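Local coordinates for envelope polyprotein (PDB 5FXU) that is the Gn ectodomain of the hantaviral surface glycoprotein and probably contributes to host-cell entry and antibody recognition, at residues V125-S139 and L142-K155. Residues are numbered along the deposited sequence; the frame is centred on the assembly and turned at random.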
loop_
_atom_site.group_PDB
_atom_site.type_symbol
_atom_site.label_atom_id
_atom_site.label_comp_id
_atom_site.label_asym_id
_atom_site.label_seq_id
_atom_site.Cartn_x
_atom_site.Cartn_y
_atom_site.Cartn_z
ATOM N N VAL A 125 -5.370 -1.502 8.604
ATOM C CA VAL A 125 -5.985 -2.729 8.087
ATOM C C VAL A 125 -6.682 -2.433 6.768
ATOM O O VAL A 125 -7.458 -1.502 6.691
ATOM C CB VAL A 125 -6.983 -3.299 9.100
ATOM C CG1 VAL A 125 -7.741 -4.469 8.510
ATOM C CG2 VAL A 125 -6.243 -3.726 10.349
ATOM N N PHE A 126 -6.394 -3.243 5.764
ATOM C CA PHE A 126 -7.017 -3.145 4.448
ATOM C C PHE A 126 -7.888 -4.370 4.230
ATOM O O PHE A 126 -7.444 -5.497 4.474
ATOM C CB PHE A 126 -5.951 -3.112 3.359
ATOM C CG PHE A 126 -5.138 -1.850 3.357
ATOM C CD1 PHE A 126 -3.962 -1.748 4.129
ATOM C CD2 PHE A 126 -5.528 -0.750 2.604
ATOM C CE1 PHE A 126 -3.207 -0.570 4.147
ATOM C CE2 PHE A 126 -4.783 0.433 2.634
ATOM C CZ PHE A 126 -3.619 0.520 3.411
ATOM N N LEU A 127 -9.111 -4.157 3.740
ATOM C CA LEU A 127 -10.021 -5.253 3.381
ATOM C C LEU A 127 -10.475 -5.055 1.972
ATOM O O LEU A 127 -11.015 -4.005 1.632
ATOM C CB LEU A 127 -11.201 -5.225 4.314
ATOM C CG LEU A 127 -12.276 -6.274 4.105
ATOM C CD1 LEU A 127 -11.738 -7.651 4.422
ATOM C CD2 LEU A 127 -13.460 -5.965 5.005
ATOM N N ILE A 128 -10.223 -6.058 1.140
ATOM C CA ILE A 128 -10.577 -6.037 -0.286
ATOM C C ILE A 128 -11.338 -7.302 -0.593
ATOM O O ILE A 128 -10.942 -8.381 -0.181
ATOM C CB ILE A 128 -9.325 -6.063 -1.153
ATOM C CG1 ILE A 128 -8.448 -4.849 -0.836
ATOM C CG2 ILE A 128 -9.672 -6.043 -2.638
ATOM C CD1 ILE A 128 -7.038 -4.972 -1.375
ATOM N N GLY A 129 -12.419 -7.193 -1.344
ATOM C CA GLY A 129 -13.159 -8.380 -1.691
ATOM C C GLY A 129 -14.260 -8.216 -2.704
ATOM O O GLY A 129 -14.501 -7.136 -3.217
ATOM N N PRO A 130 -14.944 -9.313 -3.010
ATOM C CA PRO A 130 -15.951 -9.235 -4.089
ATOM C C PRO A 130 -17.157 -8.404 -3.693
ATOM O O PRO A 130 -17.545 -8.347 -2.510
ATOM C CB PRO A 130 -16.324 -10.690 -4.356
ATOM C CG PRO A 130 -15.477 -11.512 -3.450
ATOM C CD PRO A 130 -14.892 -10.643 -2.385
ATOM N N ILE A 131 -17.746 -7.762 -4.687
ATOM C CA ILE A 131 -18.912 -6.918 -4.455
ATOM C C ILE A 131 -20.111 -7.730 -3.911
ATOM O O ILE A 131 -20.935 -7.162 -3.220
ATOM C CB ILE A 131 -19.241 -6.080 -5.711
ATOM C CG1 ILE A 131 -18.078 -5.106 -5.971
ATOM C CG2 ILE A 131 -20.514 -5.260 -5.521
ATOM C CD1 ILE A 131 -18.072 -4.402 -7.317
ATOM N N GLN A 132 -20.149 -9.049 -4.152
ATOM C CA GLN A 132 -21.193 -9.956 -3.611
ATOM C C GLN A 132 -21.264 -9.951 -2.084
ATOM O O GLN A 132 -22.317 -10.245 -1.511
ATOM C CB GLN A 132 -20.983 -11.412 -4.067
ATOM C CG GLN A 132 -21.344 -11.710 -5.521
ATOM C CD GLN A 132 -20.305 -11.210 -6.554
ATOM O OE1 GLN A 132 -19.203 -10.687 -6.209
ATOM N NE2 GLN A 132 -20.674 -11.314 -7.823
ATOM N N THR A 133 -20.153 -9.633 -1.426
ATOM C CA THR A 133 -20.116 -9.501 0.028
ATOM C C THR A 133 -21.164 -8.516 0.555
ATOM O O THR A 133 -21.731 -8.738 1.619
ATOM C CB THR A 133 -18.729 -9.048 0.521
ATOM O OG1 THR A 133 -17.734 -9.807 -0.141
ATOM C CG2 THR A 133 -18.574 -9.303 2.010
ATOM N N CYS A 134 -21.412 -7.454 -0.204
ATOM C CA CYS A 134 -22.484 -6.499 0.057
ATOM C C CYS A 134 -23.913 -7.084 0.104
ATOM O O CYS A 134 -24.793 -6.516 0.749
ATOM C CB CYS A 134 -22.429 -5.379 -0.994
ATOM S SG CYS A 134 -21.025 -4.226 -0.763
ATOM N N ILE A 135 -24.146 -8.206 -0.579
ATOM C CA ILE A 135 -25.421 -8.923 -0.494
ATOM C C ILE A 135 -25.443 -9.776 0.774
ATOM O O ILE A 135 -26.472 -9.843 1.451
ATOM C CB ILE A 135 -25.676 -9.788 -1.758
ATOM C CG1 ILE A 135 -25.800 -8.887 -2.979
ATOM C CG2 ILE A 135 -26.949 -10.623 -1.613
ATOM C CD1 ILE A 135 -25.536 -9.605 -4.279
ATOM N N THR A 136 -24.323 -10.424 1.093
ATOM C CA THR A 136 -24.293 -11.377 2.180
ATOM C C THR A 136 -24.135 -10.781 3.562
ATOM O O THR A 136 -24.362 -11.494 4.551
ATOM C CB THR A 136 -23.149 -12.396 2.024
ATOM O OG1 THR A 136 -21.878 -11.737 2.032
ATOM C CG2 THR A 136 -23.330 -13.200 0.757
ATOM N N THR A 137 -23.716 -9.527 3.653
ATOM C CA THR A 137 -23.124 -9.009 4.905
ATOM C C THR A 137 -23.493 -7.541 5.161
ATOM O O THR A 137 -23.290 -6.695 4.277
ATOM C CB THR A 137 -21.581 -9.167 4.865
ATOM O OG1 THR A 137 -21.243 -10.513 4.496
ATOM C CG2 THR A 137 -20.957 -8.882 6.232
ATOM N N LYS A 138 -24.043 -7.270 6.351
ATOM C CA LYS A 138 -24.295 -5.909 6.845
ATOM C C LYS A 138 -23.142 -5.436 7.763
ATOM O O LYS A 138 -22.670 -4.314 7.649
ATOM C CB LYS A 138 -25.622 -5.830 7.613
ATOM C CG LYS A 138 -26.009 -4.442 8.151
ATOM C CD LYS A 138 -26.366 -3.435 7.044
ATOM C CE LYS A 138 -26.438 -1.983 7.555
ATOM N NZ LYS A 138 -25.119 -1.241 7.536
ATOM N N SER A 139 -22.729 -6.289 8.679
ATOM C CA SER A 139 -21.587 -6.003 9.520
ATOM C C SER A 139 -20.957 -7.271 10.022
ATOM O O SER A 139 -21.609 -8.302 10.115
ATOM C CB SER A 139 -21.973 -5.094 10.699
ATOM O OG SER A 139 -23.061 -5.615 11.436
ATOM N N LEU A 142 -13.487 -8.047 12.687
ATOM C CA LEU A 142 -12.114 -8.488 12.599
ATOM C C LEU A 142 -11.449 -8.157 13.932
ATOM O O LEU A 142 -11.816 -7.202 14.636
ATOM C CB LEU A 142 -11.374 -7.777 11.460
ATOM C CG LEU A 142 -11.985 -7.779 10.051
ATOM C CD1 LEU A 142 -11.212 -6.862 9.109
ATOM C CD2 LEU A 142 -12.000 -9.187 9.480
ATOM N N GLY A 143 -10.466 -8.964 14.279
ATOM C CA GLY A 143 -9.634 -8.687 15.423
ATOM C C GLY A 143 -8.185 -8.612 14.995
ATOM O O GLY A 143 -7.737 -9.361 14.108
ATOM N N LEU A 144 -7.459 -7.712 15.650
ATOM C CA LEU A 144 -6.017 -7.593 15.473
ATOM C C LEU A 144 -5.391 -7.279 16.822
ATOM O O LEU A 144 -5.634 -6.204 17.394
ATOM C CB LEU A 144 -5.676 -6.508 14.448
ATOM C CG LEU A 144 -4.210 -6.480 14.023
ATOM C CD1 LEU A 144 -3.816 -7.724 13.236
ATOM C CD2 LEU A 144 -3.956 -5.234 13.186
ATOM N N GLY A 145 -4.625 -8.253 17.326
ATOM C CA GLY A 145 -4.130 -8.258 18.699
ATOM C C GLY A 145 -5.293 -8.093 19.655
ATOM O O GLY A 145 -6.182 -8.939 19.707
ATOM N N ASP A 146 -5.312 -6.949 20.330
ATOM C CA ASP A 146 -6.320 -6.619 21.333
ATOM C C ASP A 146 -7.411 -5.653 20.832
ATOM O O ASP A 146 -8.286 -5.249 21.599
ATOM C CB ASP A 146 -5.598 -6.077 22.585
ATOM C CG ASP A 146 -4.699 -7.148 23.244
ATOM O OD1 ASP A 146 -5.245 -8.229 23.596
ATOM O OD2 ASP A 146 -3.461 -6.926 23.373
ATOM N N GLN A 147 -7.379 -5.317 19.545
ATOM C CA GLN A 147 -8.348 -4.388 18.965
ATOM C C GLN A 147 -9.407 -5.141 18.183
ATOM O O GLN A 147 -9.118 -6.112 17.498
ATOM C CB GLN A 147 -7.651 -3.352 18.071
ATOM C CG GLN A 147 -7.289 -2.054 18.778
ATOM C CD GLN A 147 -8.488 -1.205 19.174
ATOM O OE1 GLN A 147 -9.538 -1.253 18.535
ATOM N NE2 GLN A 147 -8.324 -0.404 20.228
ATOM N N ARG A 148 -10.639 -4.674 18.304
ATOM C CA ARG A 148 -11.752 -5.200 17.546
ATOM C C ARG A 148 -12.061 -4.171 16.446
ATOM O O ARG A 148 -11.983 -2.956 16.677
ATOM C CB ARG A 148 -12.982 -5.410 18.447
ATOM C CG ARG A 148 -12.966 -6.585 19.457
ATOM C CD ARG A 148 -14.065 -7.605 19.105
ATOM N NE ARG A 148 -14.602 -8.330 20.276
ATOM C CZ ARG A 148 -14.100 -9.459 20.793
ATOM N NH1 ARG A 148 -13.023 -10.048 20.272
ATOM N NH2 ARG A 148 -14.683 -10.012 21.855
ATOM N N ILE A 149 -12.403 -4.666 15.260
ATOM C CA ILE A 149 -12.731 -3.818 14.138
ATOM C C ILE A 149 -14.104 -4.203 13.636
ATOM O O ILE A 149 -14.350 -5.333 13.230
ATOM C CB ILE A 149 -11.708 -3.944 12.991
ATOM C CG1 ILE A 149 -10.274 -3.927 13.540
ATOM C CG2 ILE A 149 -11.924 -2.835 11.965
ATOM C CD1 ILE A 149 -9.208 -4.163 12.496
ATOM N N GLN A 150 -14.982 -3.215 13.641
ATOM C CA GLN A 150 -16.324 -3.327 13.121
ATOM C C GLN A 150 -16.309 -2.969 11.631
ATOM O O GLN A 150 -16.057 -1.824 11.258
ATOM C CB GLN A 150 -17.222 -2.365 13.909
ATOM C CG GLN A 150 -18.648 -2.169 13.401
ATOM C CD GLN A 150 -19.587 -3.294 13.741
ATOM O OE1 GLN A 150 -19.220 -4.256 14.406
ATOM N NE2 GLN A 150 -20.826 -3.156 13.316
ATOM N N VAL A 151 -16.565 -3.962 10.789
ATOM C CA VAL A 151 -16.744 -3.737 9.366
ATOM C C VAL A 151 -18.209 -3.443 9.156
ATOM O O VAL A 151 -19.039 -4.241 9.559
ATOM C CB VAL A 151 -16.327 -4.951 8.522
ATOM C CG1 VAL A 151 -16.412 -4.615 7.035
ATOM C CG2 VAL A 151 -14.904 -5.392 8.850
ATOM N N ASN A 152 -18.523 -2.305 8.545
ATOM C CA ASN A 152 -19.895 -1.899 8.253
ATOM C C ASN A 152 -20.067 -1.752 6.760
ATOM O O ASN A 152 -19.389 -0.932 6.123
ATOM C CB ASN A 152 -20.251 -0.579 8.923
ATOM C CG ASN A 152 -20.361 -0.706 10.432
ATOM O OD1 ASN A 152 -20.971 -1.642 10.953
ATOM N ND2 ASN A 152 -19.783 0.253 11.146
ATOM N N TYR A 153 -20.982 -2.540 6.204
ATOM C CA TYR A 153 -21.307 -2.452 4.787
ATOM C C TYR A 153 -22.513 -1.554 4.714
ATOM O O TYR A 153 -23.509 -1.821 5.366
ATOM C CB TYR A 153 -21.585 -3.829 4.220
ATOM C CG TYR A 153 -20.353 -4.709 4.193
ATOM C CD1 TYR A 153 -19.935 -5.383 5.330
ATOM C CD2 TYR A 153 -19.631 -4.906 3.015
ATOM C CE1 TYR A 153 -18.822 -6.209 5.303
ATOM C CE2 TYR A 153 -18.511 -5.727 2.993
ATOM C CZ TYR A 153 -18.112 -6.372 4.135
ATOM O OH TYR A 153 -16.989 -7.177 4.139
ATOM N N GLU A 154 -22.402 -0.474 3.954
ATOM C CA GLU A 154 -23.424 0.562 3.905
ATOM C C GLU A 154 -23.774 0.850 2.459
ATOM O O GLU A 154 -22.873 0.984 1.626
ATOM C CB GLU A 154 -22.886 1.817 4.589
ATOM C CG GLU A 154 -23.929 2.651 5.340
ATOM C CD GLU A 154 -23.435 3.134 6.709
ATOM O OE1 GLU A 154 -22.269 3.596 6.807
ATOM O OE2 GLU A 154 -24.216 3.017 7.684
ATOM N N LYS A 155 -25.073 0.923 2.163
ATOM C CA LYS A 155 -25.540 1.085 0.787
ATOM C C LYS A 155 -25.439 2.554 0.389
ATOM O O LYS A 155 -25.687 3.451 1.193
ATOM C CB LYS A 155 -26.946 0.507 0.531
ATOM C CG LYS A 155 -27.332 -0.789 1.254
ATOM C CD LYS A 155 -26.301 -1.915 1.079
ATOM C CE LYS A 155 -26.553 -3.107 2.016
ATOM N NZ LYS A 155 -25.299 -3.783 2.479
#
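Two beta layers face each other here, V151 of the hairpin 139-144/147-155 packing on L127, and Y153 on L127 and on T133 and C134 of the short helix 133-136 that links the layers. The Y153 ring projects between the hairpin and the helix. T137 CB lies 4.0 Å above one ring face, offset toward the rim, and its CG2 touches CE1. T133 CG2, held anti to the backbone N, reaches the hydroxyl end obliquely, 3.4 Å from Y153 OH; the L127 side chain crosses the tyrosine at about a right angle, its CD2 beside the same oxygen. At the ring edge, C134 SG sits 4.1 Å from Y153 CD2, a sulfur-aromatic contact made by a sulfur already tied to C9 of strand 3-9. I7 and F45 also touch the tyrosine.

Backbone bonds hold the residues beside the ring. Y153 N donates to K138 O at 2.8 Å in a nearly straight bond (168°), the donor tilted from the carbonyl plane, and S139 faces N152 as an antiparallel non-hydrogen-bonded pair. K138 bends at chi2 (69°) and chi4, bringing NZ back to Y153 O at 2.8 Å, so both backbone polar groups of Y153 are engaged. K155 NZ donates to C134 O, in the carbonyl plane on a lone pair, at 3.3 Å. On the outer side, Q150 NE2 bonds N152 OD1 and lies beside S139 CB, while N152 ND2 turns to E4.

Toward the hairpin turn the contact is aliphatic: V125 and I149 meet tip to tip, CG2 to CD1 at 3.7 Å, and the V125 side chain runs past that of L144 in the opposite direction, while L127 CD2 rests on V151 CG1. The axes of strands 125-130 and 147-155 approach to 10.8 Å and cross at 36°, typical of face-to-face sheets in a beta sandwich, here within the Gn head.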